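Local coordinates for protein tudor (PDB 3NTK) that recognises methylated arginines of Aubergine through its last extended Tudor domain, is required for primordial germ cell formation and may join a piRNA processing complex, at residues L3-V8 and S135-V140; E112-T117 and V152-Y157. All blocks are in the same frame, centred on the assembly; numbering follows the deposited sequence.

Contact 1 of 2, residues L3-V8 and S135-V140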
ATOM      1  N   LEU A   3      -7.746  18.324  -1.708  1.00 39.90           N
ATOM      2  CA  LEU A   3      -6.545  17.548  -1.992  1.00 37.64           C
ATOM      3  C   LEU A   3      -5.917  17.000  -0.721  1.00 36.21           C
ATOM      4  O   LEU A   3      -5.805  17.708   0.281  1.00 36.90           O
ATOM      5  CB  LEU A   3      -5.521  18.416  -2.728  1.00 37.70           C
ATOM      6  CG  LEU A   3      -5.596  18.484  -4.256  1.00 37.80           C
ATOM      7  CD1 LEU A   3      -7.027  18.706  -4.718  1.00 39.65           C
ATOM      8  CD2 LEU A   3      -4.682  19.600  -4.742  1.00 39.40           C
ATOM      9  N   HIS A   4      -5.508  15.737  -0.766  1.00 31.59           N
ATOM     10  CA  HIS A   4      -4.878  15.107   0.390  1.00 31.36           C
ATOM     11  C   HIS A   4      -3.451  14.711   0.051  1.00 28.57           C
ATOM     12  O   HIS A   4      -3.208  14.106  -0.988  1.00 28.66           O
ATOM     13  CB  HIS A   4      -5.622  13.837   0.810  1.00 33.56           C
ATOM     14  CG  HIS A   4      -7.082  14.034   1.061  1.00 37.57           C
ATOM     15  ND1 HIS A   4      -8.036  13.858   0.082  1.00 40.13           N
ATOM     16  CD2 HIS A   4      -7.755  14.371   2.187  1.00 39.36           C
ATOM     17  CE1 HIS A   4      -9.234  14.074   0.594  1.00 39.34           C
ATOM     18  NE2 HIS A   4      -9.092  14.387   1.869  1.00 41.47           N
ATOM     19  N   ASN A   5      -2.514  15.045   0.931  1.00 26.79           N
ATOM     20  CA  ASN A   5      -1.120  14.681   0.717  1.00 26.50           C
ATOM     21  C   ASN A   5      -0.938  13.196   0.972  1.00 27.29           C
ATOM     22  O   ASN A   5      -1.557  12.632   1.879  1.00 27.02           O
ATOM     23  CB  ASN A   5      -0.201  15.452   1.663  1.00 27.18           C
ATOM     24  CG  ASN A   5      -0.047  16.905   1.270  1.00 28.73           C
ATOM     25  OD1 ASN A   5       0.118  17.220   0.090  1.00 27.53           O
ATOM     26  ND2 ASN A   5      -0.079  17.796   2.257  1.00 28.64           N
ATOM     27  N   CYS A   6      -0.077  12.575   0.175  1.00 25.28           N
ATOM     28  CA  CYS A   6       0.217  11.159   0.310  1.00 26.45           C
ATOM     29  C   CYS A   6       1.551  10.866  -0.354  1.00 27.26           C
ATOM     30  O   CYS A   6       2.153  11.739  -0.991  1.00 26.84           O
ATOM     31  CB  CYS A   6      -0.867  10.325  -0.367  1.00 27.18           C
ATOM     32  SG  CYS A   6      -0.954  10.543  -2.155  1.00 28.80           S
ATOM     33  N   VAL A   7       2.015   9.636  -0.185  1.00 25.50           N
ATOM     34  CA  VAL A   7       3.245   9.190  -0.806  1.00 27.12           C
ATOM     35  C   VAL A   7       2.826   7.927  -1.536  1.00 26.21           C
ATOM     36  O   VAL A   7       2.006   7.165  -1.024  1.00 24.95           O
ATOM     37  CB  VAL A   7       4.338   8.850   0.241  1.00 30.29           C
ATOM     38  CG1 VAL A   7       5.541   8.235  -0.446  1.00 33.00           C
ATOM     39  CG2 VAL A   7       4.766  10.110   0.984  1.00 31.21           C
ATOM     40  N   VAL A   8       3.351   7.723  -2.740  1.00 24.71           N
ATOM     41  CA  VAL A   8       3.028   6.528  -3.511  1.00 25.79           C
ATOM     42  C   VAL A   8       4.006   5.444  -3.064  1.00 26.92           C
ATOM     43  O   VAL A   8       5.218   5.625  -3.148  1.00 28.29           O
ATOM     44  CB  VAL A   8       3.188   6.787  -5.026  1.00 24.27           C
ATOM     45  CG1 VAL A   8       2.902   5.514  -5.812  1.00 24.83           C
ATOM     46  CG2 VAL A   8       2.242   7.901  -5.463  1.00 24.68           C
ATOM     47  N   SER A 135       9.748   8.674  -2.957  1.00 45.91           N
ATOM     48  CA  SER A 135       9.652   9.172  -1.588  1.00 45.14           C
ATOM     49  C   SER A 135       9.029  10.561  -1.493  1.00 43.09           C
ATOM     50  O   SER A 135       8.799  11.069  -0.393  1.00 42.79           O
ATOM     51  CB  SER A 135      11.042   9.190  -0.941  1.00 45.51           C
ATOM     52  OG  SER A 135      11.929  10.015  -1.676  1.00 47.05           O
ATOM     53  N   GLU A 136       8.745  11.169  -2.638  1.00 39.65           N
ATOM     54  CA  GLU A 136       8.170  12.507  -2.648  1.00 37.27           C
ATOM     55  C   GLU A 136       6.670  12.518  -2.388  1.00 34.62           C
ATOM     56  O   GLU A 136       5.979  11.519  -2.584  1.00 31.36           O
ATOM     57  CB  GLU A 136       8.455  13.201  -3.979  1.00 40.25           C
ATOM     58  CG  GLU A 136       9.915  13.159  -4.392  1.00 44.06           C
ATOM     59  CD  GLU A 136      10.303  14.337  -5.256  1.00 47.27           C
ATOM     60  OE1 GLU A 136       9.529  14.681  -6.172  1.00 48.65           O
ATOM     61  OE2 GLU A 136      11.384  14.917  -5.025  1.00 51.06           O
ATOM     62  N   THR A 137       6.176  13.669  -1.952  1.00 32.02           N
ATOM     63  CA  THR A 137       4.761  13.839  -1.657  1.00 31.60           C
ATOM     64  C   THR A 137       3.955  14.217  -2.893  1.00 29.61           C
ATOM     65  O   THR A 137       4.380  15.044  -3.698  1.00 30.19           O
ATOM     66  CB  THR A 137       4.557  14.933  -0.581  1.00 32.77           C
ATOM     67  OG1 THR A 137       5.122  14.489   0.659  1.00 36.08           O
ATOM     68  CG2 THR A 137       3.077  15.228  -0.383  1.00 32.81           C
ATOM     69  N   PHE A 138       2.793  13.588  -3.037  1.00 27.89           N
ATOM     70  CA  PHE A 138       1.868  13.855  -4.133  1.00 25.73           C
ATOM     71  C   PHE A 138       0.554  14.180  -3.446  1.00 24.58           C
ATOM     72  O   PHE A 138       0.445  14.055  -2.230  1.00 25.49           O
ATOM     73  CB  PHE A 138       1.654  12.609  -5.005  1.00 25.62           C
ATOM     74  CG  PHE A 138       2.812  12.279  -5.901  1.00 24.42           C
ATOM     75  CD1 PHE A 138       3.918  11.602  -5.412  1.00 26.01           C
ATOM     76  CD2 PHE A 138       2.798  12.665  -7.237  1.00 24.74           C
ATOM     77  CE1 PHE A 138       5.002  11.314  -6.242  1.00 26.90           C
ATOM     78  CE2 PHE A 138       3.876  12.383  -8.074  1.00 26.02           C
ATOM     79  CZ  PHE A 138       4.977  11.709  -7.577  1.00 26.76           C
ATOM     80  N   GLN A 139      -0.439  14.615  -4.209  1.00 24.75           N
ATOM     81  CA  GLN A 139      -1.749  14.874  -3.625  1.00 24.39           C
ATOM     82  C   GLN A 139      -2.767  14.121  -4.461  1.00 25.80           C
ATOM     83  O   GLN A 139      -2.566  13.905  -5.657  1.00 24.64           O
ATOM     84  CB  GLN A 139      -2.109  16.361  -3.632  1.00 24.09           C
ATOM     85  CG  GLN A 139      -1.206  17.240  -2.790  1.00 24.67           C
ATOM     86  CD  GLN A 139       0.130  17.454  -3.446  1.00 27.25           C
ATOM     87  OE1 GLN A 139       0.200  17.853  -4.615  1.00 30.42           O
ATOM     88  NE2 GLN A 139       1.204  17.197  -2.708  1.00 28.35           N
ATOM     89  N   VAL A 140      -3.848  13.697  -3.822  1.00 27.19           N
ATOM     90  CA  VAL A 140      -4.905  12.996  -4.532  1.00 26.64           C
ATOM     91  C   VAL A 140      -6.242  13.599  -4.162  1.00 27.23           C
ATOM     92  O   VAL A 140      -6.459  13.997  -3.015  1.00 27.09           O
ATOM     93  CB  VAL A 140      -4.953  11.480  -4.193  1.00 28.09           C
ATOM     94  CG1 VAL A 140      -3.743  10.770  -4.777  1.00 28.38           C
ATOM     95  CG2 VAL A 140      -5.026  11.279  -2.681  1.00 28.90           C
TER
HETATM   96  O   HOH W   1       5.726   9.118  -3.681  1.00 29.73           O

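Contact 2 of 2, residues E112-T117 and V152-Y157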
ATOM      1  N   GLU A 112      -6.925   4.091  -8.230  1.00 23.02           N
ATOM      2  CA  GLU A 112      -6.894   3.972  -9.680  1.00 24.43           C
ATOM      3  C   GLU A 112      -7.257   5.356 -10.199  1.00 24.97           C
ATOM      4  O   GLU A 112      -8.164   6.005  -9.683  1.00 23.00           O
ATOM      5  CB  GLU A 112      -7.864   2.905 -10.211  1.00 27.90           C
ATOM      6  CG  GLU A 112      -9.345   3.144 -10.016  1.00 32.96           C
ATOM      7  CD  GLU A 112     -10.186   2.092 -10.740  1.00 36.60           C
ATOM      8  OE1 GLU A 112      -9.901   0.885 -10.568  1.00 39.15           O
ATOM      9  OE2 GLU A 112     -11.134   2.457 -11.476  1.00 33.58           O
ATOM     10  N   LEU A 113      -6.525   5.815 -11.204  1.00 23.80           N
ATOM     11  CA  LEU A 113      -6.772   7.137 -11.752  1.00 24.24           C
ATOM     12  C   LEU A 113      -8.042   7.258 -12.563  1.00 24.53           C
ATOM     13  O   LEU A 113      -8.464   6.319 -13.238  1.00 23.70           O
ATOM     14  CB  LEU A 113      -5.613   7.581 -12.650  1.00 27.31           C
ATOM     15  CG  LEU A 113      -4.298   8.037 -12.022  1.00 31.42           C
ATOM     16  CD1 LEU A 113      -3.363   8.518 -13.128  1.00 32.97           C
ATOM     17  CD2 LEU A 113      -4.564   9.150 -11.027  1.00 29.97           C
ATOM     18  N   ASP A 114      -8.648   8.435 -12.472  1.00 23.06           N
ATOM     19  CA  ASP A 114      -9.825   8.764 -13.260  1.00 24.31           C
ATOM     20  C   ASP A 114      -9.161   8.806 -14.637  1.00 22.64           C
ATOM     21  O   ASP A 114      -8.336   9.677 -14.897  1.00 22.68           O
ATOM     22  CB  ASP A 114     -10.320  10.155 -12.861  1.00 25.37           C
ATOM     23  CG  ASP A 114     -11.332  10.733 -13.835  1.00 28.78           C
ATOM     24  OD1 ASP A 114     -11.532  10.167 -14.932  1.00 30.12           O
ATOM     25  OD2 ASP A 114     -11.924  11.778 -13.493  1.00 31.73           O
ATOM     26  N   ALA A 115      -9.505   7.863 -15.506  1.00 23.08           N
ATOM     27  CA  ALA A 115      -8.889   7.778 -16.826  1.00 21.88           C
ATOM     28  C   ALA A 115      -8.980   9.029 -17.711  1.00 23.59           C
ATOM     29  O   ALA A 115      -8.174   9.206 -18.623  1.00 23.11           O
ATOM     30  CB  ALA A 115      -9.452   6.561 -17.572  1.00 24.39           C
ATOM     31  N   SER A 116      -9.942   9.903 -17.447  1.00 23.00           N
ATOM     32  CA  SER A 116     -10.095  11.101 -18.269  1.00 25.30           C
ATOM     33  C   SER A 116      -9.078  12.202 -17.949  1.00 26.13           C
ATOM     34  O   SER A 116      -8.952  13.170 -18.701  1.00 26.92           O
ATOM     35  CB  SER A 116     -11.498  11.672 -18.089  1.00 27.00           C
ATOM     36  OG  SER A 116     -11.646  12.224 -16.792  1.00 29.33           O
ATOM     37  N   THR A 117      -8.353  12.049 -16.846  1.00 24.77           N
ATOM     38  CA  THR A 117      -7.391  13.066 -16.413  1.00 26.81           C
ATOM     39  C   THR A 117      -5.989  12.977 -17.007  1.00 27.10           C
ATOM     40  O   THR A 117      -5.163  13.858 -16.771  1.00 28.64           O
ATOM     41  CB  THR A 117      -7.254  13.072 -14.882  1.00 25.60           C
ATOM     42  OG1 THR A 117      -6.755  11.803 -14.443  1.00 28.73           O
ATOM     43  CG2 THR A 117      -8.603  13.335 -14.229  1.00 27.73           C
ATOM     44  N   VAL A 152     -11.069   6.016  -6.436  1.00 22.61           N
ATOM     45  CA  VAL A 152     -10.896   6.501  -7.807  1.00 22.67           C
ATOM     46  C   VAL A 152     -10.418   7.921  -7.526  1.00 21.64           C
ATOM     47  O   VAL A 152     -11.098   8.675  -6.842  1.00 21.36           O
ATOM     48  CB  VAL A 152     -12.213   6.546  -8.593  1.00 24.41           C
ATOM     49  CG1 VAL A 152     -11.975   7.218  -9.955  1.00 24.26           C
ATOM     50  CG2 VAL A 152     -12.747   5.129  -8.788  1.00 26.17           C
ATOM     51  N   VAL A 153      -9.245   8.279  -8.037  1.00 21.52           N
ATOM     52  CA  VAL A 153      -8.674   9.586  -7.736  1.00 22.99           C
ATOM     53  C   VAL A 153      -8.123  10.391  -8.911  1.00 23.82           C
ATOM     54  O   VAL A 153      -7.990   9.895 -10.024  1.00 23.17           O
ATOM     55  CB  VAL A 153      -7.500   9.432  -6.727  1.00 24.93           C
ATOM     56  CG1 VAL A 153      -7.929   8.583  -5.533  1.00 23.23           C
ATOM     57  CG2 VAL A 153      -6.292   8.792  -7.426  1.00 23.05           C
ATOM     58  N   ARG A 154      -7.816  11.654  -8.627  1.00 25.99           N
ATOM     59  CA  ARG A 154      -7.187  12.555  -9.583  1.00 26.97           C
ATOM     60  C   ARG A 154      -5.861  12.835  -8.890  1.00 25.31           C
ATOM     61  O   ARG A 154      -5.834  13.157  -7.698  1.00 25.43           O
ATOM     62  CB  ARG A 154      -7.979  13.848  -9.751  1.00 28.43           C
ATOM     63  CG  ARG A 154      -9.251  13.686 -10.550  1.00 34.65           C
ATOM     64  CD  ARG A 154     -10.010  14.997 -10.621  1.00 39.81           C
ATOM     65  NE  ARG A 154     -11.352  14.812 -11.164  1.00 45.45           N
ATOM     66  CZ  ARG A 154     -12.327  15.707 -11.060  1.00 45.93           C
ATOM     67  NH1 ARG A 154     -12.112  16.857 -10.436  1.00 47.09           N
ATOM     68  NH2 ARG A 154     -13.523  15.450 -11.571  1.00 48.82           N
ATOM     69  N   LEU A 155      -4.768  12.699  -9.628  1.00 24.20           N
ATOM     70  CA  LEU A 155      -3.437  12.878  -9.064  1.00 24.27           C
ATOM     71  C   LEU A 155      -2.830  14.255  -9.316  1.00 24.06           C
ATOM     72  O   LEU A 155      -2.969  14.827 -10.402  1.00 24.01           O
ATOM     73  CB  LEU A 155      -2.510  11.791  -9.619  1.00 26.32           C
ATOM     74  CG  LEU A 155      -1.074  11.691  -9.095  1.00 26.86           C
ATOM     75  CD1 LEU A 155      -1.085  11.311  -7.628  1.00 27.29           C
ATOM     76  CD2 LEU A 155      -0.308  10.657  -9.914  1.00 29.22           C
ATOM     77  N   PHE A 156      -2.155  14.775  -8.297  1.00 24.67           N
ATOM     78  CA  PHE A 156      -1.503  16.075  -8.382  1.00 24.49           C
ATOM     79  C   PHE A 156      -0.077  15.994  -7.860  1.00 24.99           C
ATOM     80  O   PHE A 156       0.260  15.135  -7.041  1.00 23.65           O
ATOM     81  CB  PHE A 156      -2.268  17.126  -7.572  1.00 26.11           C
ATOM     82  CG  PHE A 156      -3.689  17.325  -8.021  1.00 28.87           C
ATOM     83  CD1 PHE A 156      -4.652  16.353  -7.775  1.00 31.23           C
ATOM     84  CD2 PHE A 156      -4.059  18.478  -8.707  1.00 31.59           C
ATOM     85  CE1 PHE A 156      -5.967  16.523  -8.211  1.00 32.70           C
ATOM     86  CE2 PHE A 156      -5.371  18.658  -9.148  1.00 33.19           C
ATOM     87  CZ  PHE A 156      -6.326  17.677  -8.899  1.00 33.39           C
ATOM     88  N   TYR A 157       0.764  16.898  -8.343  1.00 25.14           N
ATOM     89  CA  TYR A 157       2.152  16.955  -7.912  1.00 26.79           C
ATOM     90  C   TYR A 157       2.448  18.436  -7.701  1.00 29.22           C
ATOM     91  O   TYR A 157       2.296  19.240  -8.619  1.00 28.17           O
ATOM     92  CB  TYR A 157       3.064  16.359  -8.979  1.00 27.55           C
ATOM     93  CG  TYR A 157       4.515  16.327  -8.576  1.00 31.31           C
ATOM     94  CD1 TYR A 157       4.928  15.659  -7.422  1.00 33.06           C
ATOM     95  CD2 TYR A 157       5.480  16.970  -9.348  1.00 34.60           C
ATOM     96  CE1 TYR A 157       6.271  15.634  -7.048  1.00 36.84           C
ATOM     97  CE2 TYR A 157       6.817  16.949  -8.988  1.00 36.44           C
ATOM     98  CZ  TYR A 157       7.206  16.284  -7.841  1.00 37.09           C
ATOM     99  OH  TYR A 157       8.532  16.274  -7.499  1.00 39.40           O
TER
HETATM  100  O   HOH W   2      -5.083  12.568 -12.360  1.00 23.41           O

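Contact 1 of 2, residues L3-V8 and S135-V140
C6 and F138 face each other as an antiparallel hydrogen-bonded pair. F138 N bonds C6 O at 2.8 Å, and C6 N returns a bond to F138 O. H4 and V140 repeat the pattern, with H4 N to V140 O at 3.0 Å. The H4 ring also brings its edge to V140 O, where ND1 adds a weak bond. Between these pairs, N5 and Q139 lie side by side and point the same way. Q139 NE2 gives to N5 OD1 at 3.0 Å in the plane of that carbonyl, although the two amide planes stand 88° apart. Q139 CG, anti to its carbonyl carbon (chi1 -64°), also lies near OD1. Q139 OE1 accepts from S159 N, and N5 ND2 bonds E22, so each amide is held at both ends. On the face of H4 and C6, C6 SG packs on V140 CG1 at 3.8 Å. V8 CG2 comes obliquely to F138 CD1 at 4.1 Å. A water sits between V8 N and E136 O. The pairing belongs to the curved sheet of the OB-fold. C6 and V140 touch M21 of strand 16-21, V140 and F138 also touch L155 of strand 151-157, and helix 120-131 covers F138 with F129 and I130.

Contact 2 of 2, residues E112-T117 and V152-Y157
V153 N gives to E112 O at 3.0 Å in a parallel pairing that joins strands 109-113 and 151-157 of the OB-fold sheet. D114 N gives to V153 O at 2.9 Å, and the chain then leaves the sheet through an Asx turn at D114. In that turn, D114 OD1 takes both S116 OG and S116 N from the same face, above the carboxylate plane. D114 O is also held twice, by T117 N and by T117 OG1 at 2.7 Å.

Charge adds less. D114 CG stands anti to the backbone N (chi1 166°), and the side chain lies beside R154. OD2 meets the guanidinium edge in plane, but the salt bridge to NE is long at 3.9 Å. NE is buried without a hydrogen bond, while NH1 pairs with E141. E112 OE1 pairs with K146. An alanine at D114 removes the acceptor of S116 N and OG, and would probably leave the first half of the turn looser and R154 NE without its nearby charge.

On the face of L113, V153 and L155, L113 CD2 reaches V153 CG2 at 4.0 Å and L155 CB at 3.6 Å, with F17 of strand 16-21 against L113 and V153. Away from that face, the side chains of T117 and R154 cross at about a right angle, CG2 touching CG at 3.8 Å. One water accepts from L155 N and donates to T117 OG1 at 2.8 Å.

Contacts 1 and 2 belong to one mixed sheet, and their centres are about 12 Å apart. Their segments alternate along the chain. Strands 137-145 and 151-157 are neighbours, so Q139 bonds F156 through the backbone and the rings of F138 and Y157 meet with planes at about 35°. Both contacts are partly buried. Contact 1 is antiparallel, with amides on one face and C6, F138 and V140 buried on the other. Contact 2 is a shorter parallel pairing. It buries L113, V153 and L155, but much of its chemistry lies in a turn bearing exposed residues. Contact 1 adds an amide bond to its backbone ladder; in contact 2 a carboxylate organises its own turn.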